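PDB 5SZR: protein Pcdhgb2 from Mus musculus, which probably mediates calcium-dependent cell adhesion and may help establish specific neuronal connections, and is represented here by extracellular cadherin domains 3-6. Local coordinates for residues 102-108 with 136-142; 107-112 with 196-201; 144-150 with 184-190. All coordinates share one frame. Residue numbers count along the deposited sequence, not the author numbering.

Contact 1 (102-108 with 136-142). With CA (calcium ion), chain L; CA (calcium ion), chain K; CA (calcium ion), chain J.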
loop_
_atom_site.group_PDB
_atom_site.type_symbol
_atom_site.label_atom_id
_atom_site.label_comp_id
_atom_site.label_asym_id
_atom_site.label_seq_id
_atom_site.Cartn_x
_atom_site.Cartn_y
_atom_site.Cartn_z
ATOM N N ASP A 102 30.441 -26.644 -40.597
ATOM C CA ASP A 102 29.413 -25.936 -39.851
ATOM C C ASP A 102 29.927 -24.579 -39.390
ATOM O O ASP A 102 30.993 -24.486 -38.773
ATOM C CB ASP A 102 28.968 -26.766 -38.648
ATOM C CG ASP A 102 28.134 -25.967 -37.663
ATOM O OD1 ASP A 102 27.235 -25.222 -38.107
ATOM O OD2 ASP A 102 28.389 -26.080 -36.445
ATOM N N GLU A 103 29.166 -23.530 -39.689
ATOM C CA GLU A 103 29.398 -22.196 -39.161
ATOM C C GLU A 103 28.288 -21.836 -38.185
ATOM O O GLU A 103 27.183 -22.384 -38.234
ATOM C CB GLU A 103 29.458 -21.149 -40.279
ATOM C CG GLU A 103 30.519 -21.411 -41.344
ATOM C CD GLU A 103 31.933 -21.223 -40.825
ATOM O OE1 GLU A 103 32.813 -22.044 -41.172
ATOM O OE2 GLU A 103 32.159 -20.253 -40.066
ATOM N N ASN A 104 28.597 -20.899 -37.294
ATOM C CA ASN A 104 27.647 -20.423 -36.293
ATOM C C ASN A 104 26.738 -19.395 -36.953
ATOM O O ASN A 104 26.998 -18.192 -36.922
ATOM C CB ASN A 104 28.387 -19.839 -35.097
ATOM C CG ASN A 104 27.471 -19.536 -33.932
ATOM O OD1 ASN A 104 26.305 -19.928 -33.920
ATOM N ND2 ASN A 104 28.002 -18.840 -32.934
ATOM N N ASP A 105 25.654 -19.874 -37.569
ATOM C CA ASP A 105 24.698 -18.986 -38.219
ATOM C C ASP A 105 23.264 -19.203 -37.744
ATOM O O ASP A 105 22.336 -18.676 -38.366
ATOM C CB ASP A 105 24.777 -19.123 -39.746
ATOM C CG ASP A 105 24.491 -20.534 -40.232
ATOM O OD1 ASP A 105 24.538 -21.478 -39.418
ATOM O OD2 ASP A 105 24.230 -20.702 -41.441
ATOM N N CYS A 106 23.056 -19.951 -36.660
ATOM C CA CYS A 106 21.728 -20.179 -36.099
ATOM C C CYS A 106 21.696 -19.640 -34.676
ATOM O O CYS A 106 22.497 -20.056 -33.832
ATOM C CB CYS A 106 21.361 -21.665 -36.122
ATOM S SG CYS A 106 21.013 -22.316 -37.778
ATOM N N VAL A 107 20.767 -18.726 -34.418
ATOM C CA VAL A 107 20.651 -18.079 -33.106
ATOM C C VAL A 107 20.068 -19.070 -32.105
ATOM O O VAL A 107 19.233 -19.910 -32.489
ATOM C CB VAL A 107 19.777 -16.823 -33.219
ATOM C CG1 VAL A 107 19.547 -16.171 -31.863
ATOM C CG2 VAL A 107 20.412 -15.830 -34.187
ATOM N N PRO A 108 20.489 -19.048 -30.839
ATOM C CA PRO A 108 19.787 -19.838 -29.817
ATOM C C PRO A 108 18.389 -19.287 -29.578
ATOM O O PRO A 108 18.163 -18.077 -29.631
ATOM C CB PRO A 108 20.661 -19.678 -28.568
ATOM C CG PRO A 108 21.969 -19.152 -29.054
ATOM C CD PRO A 108 21.685 -18.379 -30.299
ATOM N N ASP A 136 19.179 -24.980 -30.404
ATOM C CA ASP A 136 20.153 -24.328 -31.278
ATOM C C ASP A 136 20.424 -25.254 -32.451
ATOM O O ASP A 136 20.919 -26.369 -32.258
ATOM C CB ASP A 136 21.445 -24.002 -30.531
ATOM C CG ASP A 136 22.334 -23.026 -31.290
ATOM O OD1 ASP A 136 22.675 -23.298 -32.465
ATOM O OD2 ASP A 136 22.689 -21.976 -30.709
ATOM N N ARG A 137 20.105 -24.793 -33.661
ATOM C CA ARG A 137 20.143 -25.651 -34.836
ATOM C C ARG A 137 21.559 -25.992 -35.280
ATOM O O ARG A 137 21.723 -26.898 -36.103
ATOM C CB ARG A 137 19.378 -24.987 -35.983
ATOM C CG ARG A 137 17.915 -24.678 -35.659
ATOM C CD ARG A 137 17.177 -24.238 -36.907
ATOM N NE ARG A 137 17.448 -25.155 -38.014
ATOM C CZ ARG A 137 17.194 -24.893 -39.292
ATOM N NH1 ARG A 137 17.485 -25.793 -40.224
ATOM N NH2 ARG A 137 16.655 -23.732 -39.643
ATOM N N ASP A 138 22.575 -25.304 -34.761
ATOM C CA ASP A 138 23.959 -25.577 -35.111
ATOM C C ASP A 138 24.466 -26.820 -34.382
ATOM O O ASP A 138 23.817 -27.356 -33.477
ATOM C CB ASP A 138 24.847 -24.376 -34.782
ATOM C CG ASP A 138 24.563 -23.181 -35.670
ATOM O OD1 ASP A 138 24.176 -23.392 -36.836
ATOM O OD2 ASP A 138 24.724 -22.031 -35.201
ATOM N N SER A 139 25.650 -27.275 -34.793
ATOM C CA SER A 139 26.313 -28.433 -34.214
ATOM C C SER A 139 27.466 -27.999 -33.318
ATOM O O SER A 139 27.952 -26.867 -33.391
ATOM C CB SER A 139 26.848 -29.369 -35.308
ATOM O OG SER A 139 25.803 -29.888 -36.110
ATOM N N GLY A 140 27.905 -28.932 -32.473
ATOM C CA GLY A 140 29.092 -28.725 -31.662
ATOM C C GLY A 140 28.980 -27.511 -30.762
ATOM O O GLY A 140 27.935 -27.243 -30.158
ATOM N N GLU A 141 30.078 -26.756 -30.680
ATOM C CA GLU A 141 30.117 -25.587 -29.809
ATOM C C GLU A 141 29.146 -24.511 -30.275
ATOM O O GLU A 141 28.570 -23.786 -29.452
ATOM C CB GLU A 141 31.540 -25.034 -29.735
ATOM C CG GLU A 141 32.511 -25.951 -29.020
ATOM C CD GLU A 141 33.893 -25.344 -28.874
ATOM O OE1 GLU A 141 34.072 -24.169 -29.263
ATOM O OE2 GLU A 141 34.800 -26.042 -28.371
ATOM N N ASN A 142 28.952 -24.391 -31.590
ATOM C CA ASN A 142 28.012 -23.406 -32.108
ATOM C C ASN A 142 26.586 -23.676 -31.643
ATOM O O ASN A 142 25.779 -22.742 -31.570
ATOM C CB ASN A 142 28.087 -23.372 -33.635
ATOM C CG ASN A 142 29.481 -23.037 -34.144
ATOM O OD1 ASN A 142 30.398 -22.795 -33.359
ATOM N ND2 ASN A 142 29.648 -23.034 -35.460
HETATM CA CA CA L . 24.426 -21.172 -32.805
HETATM CA CA CA K . 25.274 -23.731 -39.037
HETATM CA CA CA J . 23.171 -22.740 -41.946
HETATM O O HOH W 1 20.642 -22.003 -41.182
HETATM O O HOH W 2 22.916 -21.300 -43.749
#
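Calcium holds these two loops together at the junction between consecutive cadherin domains. Asp-136 grips calcium L with both carboxylate oxygens (OD1 and OD2, each 2.8 Å), while its OD1 also accepts from Asp-138 N at 3.1 Å, which makes an Asx turn. The CB of Arg-137 packs on Cys-106 SG at 3.6 Å. Asp-138 bridges two ions: OD1 binds calcium K at 2.5 Å, and OD2 binds calcium L at 2.6 Å and accepts from Cys-106 N at 3.0 Å. Ser-139 N reaches Asp-102 OD2 in a weak hydrogen bond of 3.4 Å, and Asn-142 offers its O to calcium L at 2.4 Å. From 102-108, Asn-104 OD1 and Cys-106 O bind calcium L, Asp-102 OD1 and Glu-103 O bind calcium K, and Asp-105 binds K through OD1 and J through OD2. Glu-16 and Glu-73 of the preceding domain complete site K; Asp-189 completes site L. The linker 102-108 runs from strand 91-101 to strand 109-113, beside the loop joining strands 128-135 and 145-149.

Contact 2 (107-112 with 196-201). With MAN (alpha-D-mannopyranose), chain X.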
loop_
_atom_site.group_PDB
_atom_site.type_symbol
_atom_site.label_atom_id
_atom_site.label_comp_id
_atom_site.label_asym_id
_atom_site.label_seq_id
_atom_site.Cartn_x
_atom_site.Cartn_y
_atom_site.Cartn_z
ATOM N N VAL A 107 20.767 -18.726 -34.418
ATOM C CA VAL A 107 20.651 -18.079 -33.106
ATOM C C VAL A 107 20.068 -19.070 -32.105
ATOM O O VAL A 107 19.233 -19.910 -32.489
ATOM C CB VAL A 107 19.777 -16.823 -33.219
ATOM C CG1 VAL A 107 19.547 -16.171 -31.863
ATOM C CG2 VAL A 107 20.412 -15.830 -34.187
ATOM N N PRO A 108 20.489 -19.048 -30.839
ATOM C CA PRO A 108 19.787 -19.838 -29.817
ATOM C C PRO A 108 18.389 -19.287 -29.578
ATOM O O PRO A 108 18.163 -18.077 -29.631
ATOM C CB PRO A 108 20.661 -19.678 -28.568
ATOM C CG PRO A 108 21.969 -19.152 -29.054
ATOM C CD PRO A 108 21.685 -18.379 -30.299
ATOM N N GLU A 109 17.442 -20.184 -29.314
ATOM C CA GLU A 109 16.096 -19.775 -28.945
ATOM C C GLU A 109 15.752 -20.305 -27.560
ATOM O O GLU A 109 16.223 -21.371 -27.148
ATOM C CB GLU A 109 15.050 -20.240 -29.972
ATOM C CG GLU A 109 14.913 -21.740 -30.150
ATOM C CD GLU A 109 13.716 -22.101 -31.017
ATOM O OE1 GLU A 109 12.629 -21.519 -30.798
ATOM O OE2 GLU A 109 13.862 -22.952 -31.926
ATOM N N VAL A 110 14.932 -19.539 -26.841
ATOM C CA VAL A 110 14.535 -19.847 -25.472
ATOM C C VAL A 110 13.045 -20.159 -25.463
ATOM O O VAL A 110 12.236 -19.375 -25.977
ATOM C CB VAL A 110 14.856 -18.683 -24.519
ATOM C CG1 VAL A 110 14.743 -19.130 -23.070
ATOM C CG2 VAL A 110 16.234 -18.122 -24.806
ATOM N N ILE A 111 12.680 -21.297 -24.877
ATOM C CA ILE A 111 11.296 -21.759 -24.833
ATOM C C ILE A 111 10.863 -21.771 -23.375
ATOM O O ILE A 111 11.380 -22.561 -22.574
ATOM C CB ILE A 111 11.131 -23.146 -25.470
ATOM C CG1 ILE A 111 11.822 -23.196 -26.838
ATOM C CG2 ILE A 111 9.659 -23.495 -25.599
ATOM C CD1 ILE A 111 11.290 -22.185 -27.832
ATOM N N VAL A 112 9.907 -20.905 -23.033
ATOM C CA VAL A 112 9.441 -20.711 -21.661
ATOM C C VAL A 112 8.029 -21.270 -21.549
ATOM O O VAL A 112 7.139 -20.873 -22.310
ATOM C CB VAL A 112 9.468 -19.228 -21.264
ATOM C CG1 VAL A 112 9.023 -19.057 -19.826
ATOM C CG2 VAL A 112 10.855 -18.636 -21.484
ATOM N N SER A 196 23.452 -14.720 -29.460
ATOM C CA SER A 196 22.620 -14.720 -28.261
ATOM C C SER A 196 21.220 -14.207 -28.573
ATOM O O SER A 196 21.019 -13.415 -29.496
ATOM C CB SER A 196 23.239 -13.866 -27.138
ATOM O OG SER A 196 23.822 -12.671 -27.639
ATOM N N SER A 197 20.254 -14.667 -27.777
ATOM C CA SER A 197 18.891 -14.149 -27.786
ATOM C C SER A 197 18.411 -14.037 -26.345
ATOM O O SER A 197 19.077 -14.493 -25.412
ATOM C CB SER A 197 17.947 -15.043 -28.596
ATOM O OG SER A 197 17.641 -16.229 -27.881
ATOM N N ASN A 198 17.239 -13.428 -26.159
ATOM C CA ASN A 198 16.698 -13.265 -24.815
ATOM C C ASN A 198 15.175 -13.277 -24.850
ATOM O O ASN A 198 14.554 -13.051 -25.893
ATOM C CB ASN A 198 17.220 -11.981 -24.147
ATOM C CG ASN A 198 16.811 -10.710 -24.885
ATOM O OD1 ASN A 198 15.637 -10.493 -25.186
ATOM N ND2 ASN A 198 17.789 -9.856 -25.162
ATOM N N VAL A 199 14.581 -13.546 -23.686
ATOM C CA VAL A 199 13.135 -13.502 -23.499
ATOM C C VAL A 199 12.840 -12.825 -22.166
ATOM O O VAL A 199 13.549 -13.036 -21.176
ATOM C CB VAL A 199 12.491 -14.903 -23.546
ATOM C CG1 VAL A 199 12.593 -15.495 -24.946
ATOM C CG2 VAL A 199 13.133 -15.826 -22.522
ATOM N N ILE A 200 11.789 -12.014 -22.144
ATOM C CA ILE A 200 11.382 -11.274 -20.956
ATOM C C ILE A 200 10.142 -11.947 -20.384
ATOM O O ILE A 200 9.112 -12.043 -21.061
ATOM C CB ILE A 200 11.120 -9.796 -21.274
ATOM C CG1 ILE A 200 12.391 -9.163 -21.851
ATOM C CG2 ILE A 200 10.652 -9.060 -20.029
ATOM C CD1 ILE A 200 12.213 -7.747 -22.326
ATOM N N ILE A 201 10.252 -12.431 -19.152
ATOM C CA ILE A 201 9.137 -13.042 -18.441
ATOM C C ILE A 201 8.566 -11.998 -17.495
ATOM O O ILE A 201 9.282 -11.478 -16.630
ATOM C CB ILE A 201 9.575 -14.293 -17.664
ATOM C CG1 ILE A 201 10.290 -15.279 -18.587
ATOM C CG2 ILE A 201 8.376 -14.951 -17.002
ATOM C CD1 ILE A 201 10.765 -16.520 -17.881
HETATM C C1 MAN X . 22.894 -11.565 -27.580
HETATM C C2 MAN X . 23.738 -10.810 -28.638
HETATM C C3 MAN X . 25.105 -10.456 -28.057
HETATM C C4 MAN X . 24.948 -9.719 -26.709
HETATM C C5 MAN X . 24.140 -10.601 -25.730
HETATM C C6 MAN X . 23.884 -9.943 -24.381
HETATM O O2 MAN X . 23.138 -9.559 -29.008
HETATM O O3 MAN X . 25.885 -9.685 -28.968
HETATM O O4 MAN X . 26.224 -9.440 -26.155
HETATM O O5 MAN X . 22.852 -10.908 -26.321
HETATM O O6 MAN X . 25.006 -10.193 -23.536
#
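Val-199 lies at the apolar centre, its CG2 methyl touching Val-110 CG1 at 3.7 Å and Val-112 CG2 at 3.8 Å. One step further along, Val-112 CG1 meets Ile-201 CD1 at 3.6 Å. These residues send their CA-to-CB bonds toward the opposing strand, as expected for two sheets packed face to face. The strand segments 109-112 and 196-201 run nearly parallel (23°) with axes 6.6 Å apart, too far for a backbone ladder. They belong to the two different sheets of the cadherin beta sandwich, and Ile-132 on strand 128-135 and Ile-185 on strand 180-189 continue the same core. Toward the N-terminal ends Val-107 CG1 rests on Ser-197 CB in van der Waals contact at 3.8 Å, and the polar edge is reached where Ser-197 OG donates a short 2.6 Å hydrogen bond to Pro-108 O. Ser-196 points away, its OG joined to C1 of mannose by a 1.4 Å covalent bond, so the O-linked sugar leaves from the outer face of the strand. Branched aliphatic groups therefore unite the two sheets, while one serine hydroxyl ties the linker end of 107-112 to strand 196-206 of the opposing sheet.

Contact 3 (144-150 with 184-190). With CA (calcium ion), chain L.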
loop_
_atom_site.group_PDB
_atom_site.type_symbol
_atom_site.label_atom_id
_atom_site.label_comp_id
_atom_site.label_asym_id
_atom_site.label_seq_id
_atom_site.Cartn_x
_atom_site.Cartn_y
_atom_site.Cartn_z
ATOM N N ASP A 144 26.024 -25.244 -28.564
ATOM C CA ASP A 144 26.068 -25.391 -27.113
ATOM C C ASP A 144 25.620 -24.075 -26.481
ATOM O O ASP A 144 26.331 -23.068 -26.561
ATOM C CB ASP A 144 27.473 -25.772 -26.657
ATOM C CG ASP A 144 27.470 -26.588 -25.381
ATOM O OD1 ASP A 144 26.634 -27.510 -25.264
ATOM O OD2 ASP A 144 28.305 -26.310 -24.495
ATOM N N VAL A 145 24.444 -24.086 -25.852
ATOM C CA VAL A 145 23.822 -22.883 -25.311
ATOM C C VAL A 145 23.818 -22.952 -23.791
ATOM O O VAL A 145 23.671 -24.027 -23.197
ATOM C CB VAL A 145 22.385 -22.706 -25.847
ATOM C CG1 VAL A 145 21.781 -21.382 -25.373
ATOM C CG2 VAL A 145 22.369 -22.792 -27.354
ATOM N N TYR A 146 23.977 -21.791 -23.159
ATOM C CA TYR A 146 23.853 -21.664 -21.715
ATOM C C TYR A 146 23.098 -20.386 -21.381
ATOM O O TYR A 146 23.212 -19.377 -22.082
ATOM C CB TYR A 146 25.219 -21.675 -21.025
ATOM C CG TYR A 146 25.892 -23.025 -21.077
ATOM C CD1 TYR A 146 25.733 -23.944 -20.047
ATOM C CD2 TYR A 146 26.675 -23.390 -22.165
ATOM C CE1 TYR A 146 26.346 -25.184 -20.094
ATOM C CE2 TYR A 146 27.291 -24.624 -22.220
ATOM C CZ TYR A 146 27.125 -25.517 -21.185
ATOM O OH TYR A 146 27.733 -26.749 -21.238
ATOM N N CYS A 147 22.323 -20.443 -20.301
ATOM C CA CYS A 147 21.440 -19.360 -19.907
ATOM C C CYS A 147 21.876 -18.750 -18.583
ATOM O O CYS A 147 22.550 -19.384 -17.766
ATOM C CB CYS A 147 19.997 -19.845 -19.775
ATOM S SG CYS A 147 19.255 -20.399 -21.296
ATOM N N HIS A 148 21.465 -17.502 -18.386
ATOM C CA HIS A 148 21.600 -16.820 -17.109
ATOM C C HIS A 148 20.546 -15.725 -17.056
ATOM O O HIS A 148 19.990 -15.324 -18.082
ATOM C CB HIS A 148 23.008 -16.245 -16.907
ATOM C CG HIS A 148 23.340 -15.112 -17.826
ATOM N ND1 HIS A 148 22.936 -15.077 -19.144
ATOM C CD2 HIS A 148 24.035 -13.968 -17.617
ATOM C CE1 HIS A 148 23.374 -13.965 -19.707
ATOM N NE2 HIS A 148 24.042 -13.274 -18.802
ATOM N N VAL A 149 20.271 -15.259 -15.843
ATOM C CA VAL A 149 19.266 -14.232 -15.596
ATOM C C VAL A 149 19.971 -12.900 -15.400
ATOM O O VAL A 149 21.014 -12.828 -14.739
ATOM C CB VAL A 149 18.408 -14.593 -14.369
ATOM C CG1 VAL A 149 17.458 -13.450 -14.003
ATOM C CG2 VAL A 149 17.630 -15.865 -14.633
ATOM N N LEU A 150 19.419 -11.842 -15.986
ATOM C CA LEU A 150 19.940 -10.507 -15.744
ATOM C C LEU A 150 19.370 -9.939 -14.451
ATOM O O LEU A 150 18.221 -10.203 -14.084
ATOM C CB LEU A 150 19.611 -9.576 -16.912
ATOM C CG LEU A 150 20.317 -9.885 -18.235
ATOM C CD1 LEU A 150 19.897 -8.896 -19.309
ATOM C CD2 LEU A 150 21.830 -9.875 -18.058
ATOM N N THR A 184 14.407 -10.916 -17.487
ATOM C CA THR A 184 15.022 -11.148 -18.788
ATOM C C THR A 184 15.994 -12.319 -18.692
ATOM O O THR A 184 16.974 -12.259 -17.940
ATOM C CB THR A 184 15.751 -9.897 -19.280
ATOM O OG1 THR A 184 14.796 -8.883 -19.614
ATOM C CG2 THR A 184 16.590 -10.220 -20.508
ATOM N N ILE A 185 15.724 -13.375 -19.451
ATOM C CA ILE A 185 16.590 -14.547 -19.513
ATOM C C ILE A 185 17.352 -14.505 -20.833
ATOM O O ILE A 185 16.744 -14.412 -21.905
ATOM C CB ILE A 185 15.783 -15.847 -19.376
ATOM C CG1 ILE A 185 15.198 -15.955 -17.966
ATOM C CG2 ILE A 185 16.654 -17.053 -19.708
ATOM C CD1 ILE A 185 14.404 -17.213 -17.728
ATOM N N VAL A 186 18.680 -14.568 -20.757
ATOM C CA VAL A 186 19.552 -14.455 -21.922
ATOM C C VAL A 186 20.212 -15.804 -22.170
ATOM O O VAL A 186 20.702 -16.445 -21.232
ATOM C CB VAL A 186 20.611 -13.355 -21.730
ATOM C CG1 VAL A 186 21.512 -13.262 -22.954
ATOM C CG2 VAL A 186 19.942 -12.017 -21.453
ATOM N N ALA A 187 20.227 -16.231 -23.432
ATOM C CA ALA A 187 20.849 -17.484 -23.841
ATOM C C ALA A 187 21.846 -17.201 -24.953
ATOM O O ALA A 187 21.529 -16.479 -25.904
ATOM C CB ALA A 187 19.797 -18.493 -24.308
ATOM N N ALA A 188 23.047 -17.765 -24.838
ATOM C CA ALA A 188 24.108 -17.512 -25.802
ATOM C C ALA A 188 24.829 -18.811 -26.137
ATOM O O ALA A 188 24.989 -19.687 -25.282
ATOM C CB ALA A 188 25.107 -16.476 -25.272
ATOM N N ASP A 189 25.264 -18.929 -27.388
ATOM C CA ASP A 189 26.016 -20.101 -27.804
ATOM C C ASP A 189 27.512 -19.868 -27.618
ATOM O O ASP A 189 27.975 -18.740 -27.438
ATOM C CB ASP A 189 25.704 -20.481 -29.258
ATOM C CG ASP A 189 26.031 -19.373 -30.261
ATOM O OD1 ASP A 189 27.043 -18.664 -30.105
ATOM O OD2 ASP A 189 25.266 -19.224 -31.236
ATOM N N ARG A 190 28.271 -20.960 -27.679
ATOM C CA ARG A 190 29.711 -20.888 -27.482
ATOM C C ARG A 190 30.457 -21.099 -28.795
ATOM O O ARG A 190 31.419 -21.873 -28.863
ATOM C CB ARG A 190 30.146 -21.904 -26.426
ATOM C CG ARG A 190 29.559 -21.621 -25.047
ATOM C CD ARG A 190 29.965 -22.672 -24.028
ATOM N NE ARG A 190 29.491 -22.335 -22.688
ATOM C CZ ARG A 190 30.276 -21.967 -21.681
ATOM N NH1 ARG A 190 31.589 -21.894 -21.854
ATOM N NH2 ARG A 190 29.747 -21.679 -20.498
HETATM CA CA CA L . 24.426 -21.172 -32.805
HETATM O O HOH W 3 16.064 -9.700 -15.485
#
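An antiparallel ladder joins 144-150 to 184-190 in one sheet of the cadherin beta sandwich, strand 145-149 forming an outer strand of that sheet. The ladder opens at Asp-144, whose O accepts a weak hydrogen bond from Arg-190 N (3.1 Å). The Asp-144 carboxylate is engaged by Lys-162 in a salt bridge through OD1. Val-145 pairs with Asp-189 across a non-hydrogen-bonded position, and its CG1 packs on Ala-187 CB at 3.7 Å. Across the ladder from it, Asp-189 directs its carboxylate away, OD2 binding calcium L at 2.6 Å and OD1 accepting from the backbone N of Leu-195, so the ladder runs straight into the metal site. Tyr-146 forms the reciprocal pair with Ala-188 (N to O and O to N, both 3.2 Å). Arg-190 reaches the Tyr-146 ring with NH2 over one face, an off-centre cation-pi contact (CZ 4.5 Å from the ring centroid). Cys-147 SG touches Ala-187 CB at 3.6 Å; with Val-145, Val-149 and Ile-185 it lines the sheet face that packs toward strands 128-135 and 155-159. His-148 makes the next hydrogen-bonded pair, with Val-186 (N to O and O to N, both 3.1 Å), and its ND1 adds a weak hydrogen bond to Val-186 O at 3.3 Å. Val-149 CG2 meets Ile-185 CG1 at 4.1 Å. At Leu-150 the ladder closes: Leu-150 N donates to Thr-184 O at 3.2 Å, and a water bridges the pair, donating to Leu-150 O (2.6 Å) and accepting from Thr-184 N (2.9 Å).

How the contacts relate
Coming from the first cadherin domain of this fragment, the chain enters the linker at 102-108. Contact 1 closes a loop holding strands 109-113, 119-120 and 128-135 and so fixes the domain junction. Contact 2 starts from the same linker, sharing Val-107 and Pro-108, and reaches on to 196-201; along the chain the two contacts cross. Contact 3 opens only after contact 1 has closed, and lies nested within the longer loop of contact 2. Strands 180-189 and 196-206 are neighbours in one sheet, so contact 3 builds that sheet while contact 2 binds it to the opposing one. Asp-189 carries contact 3 to calcium L, the ion it shares with contact 1.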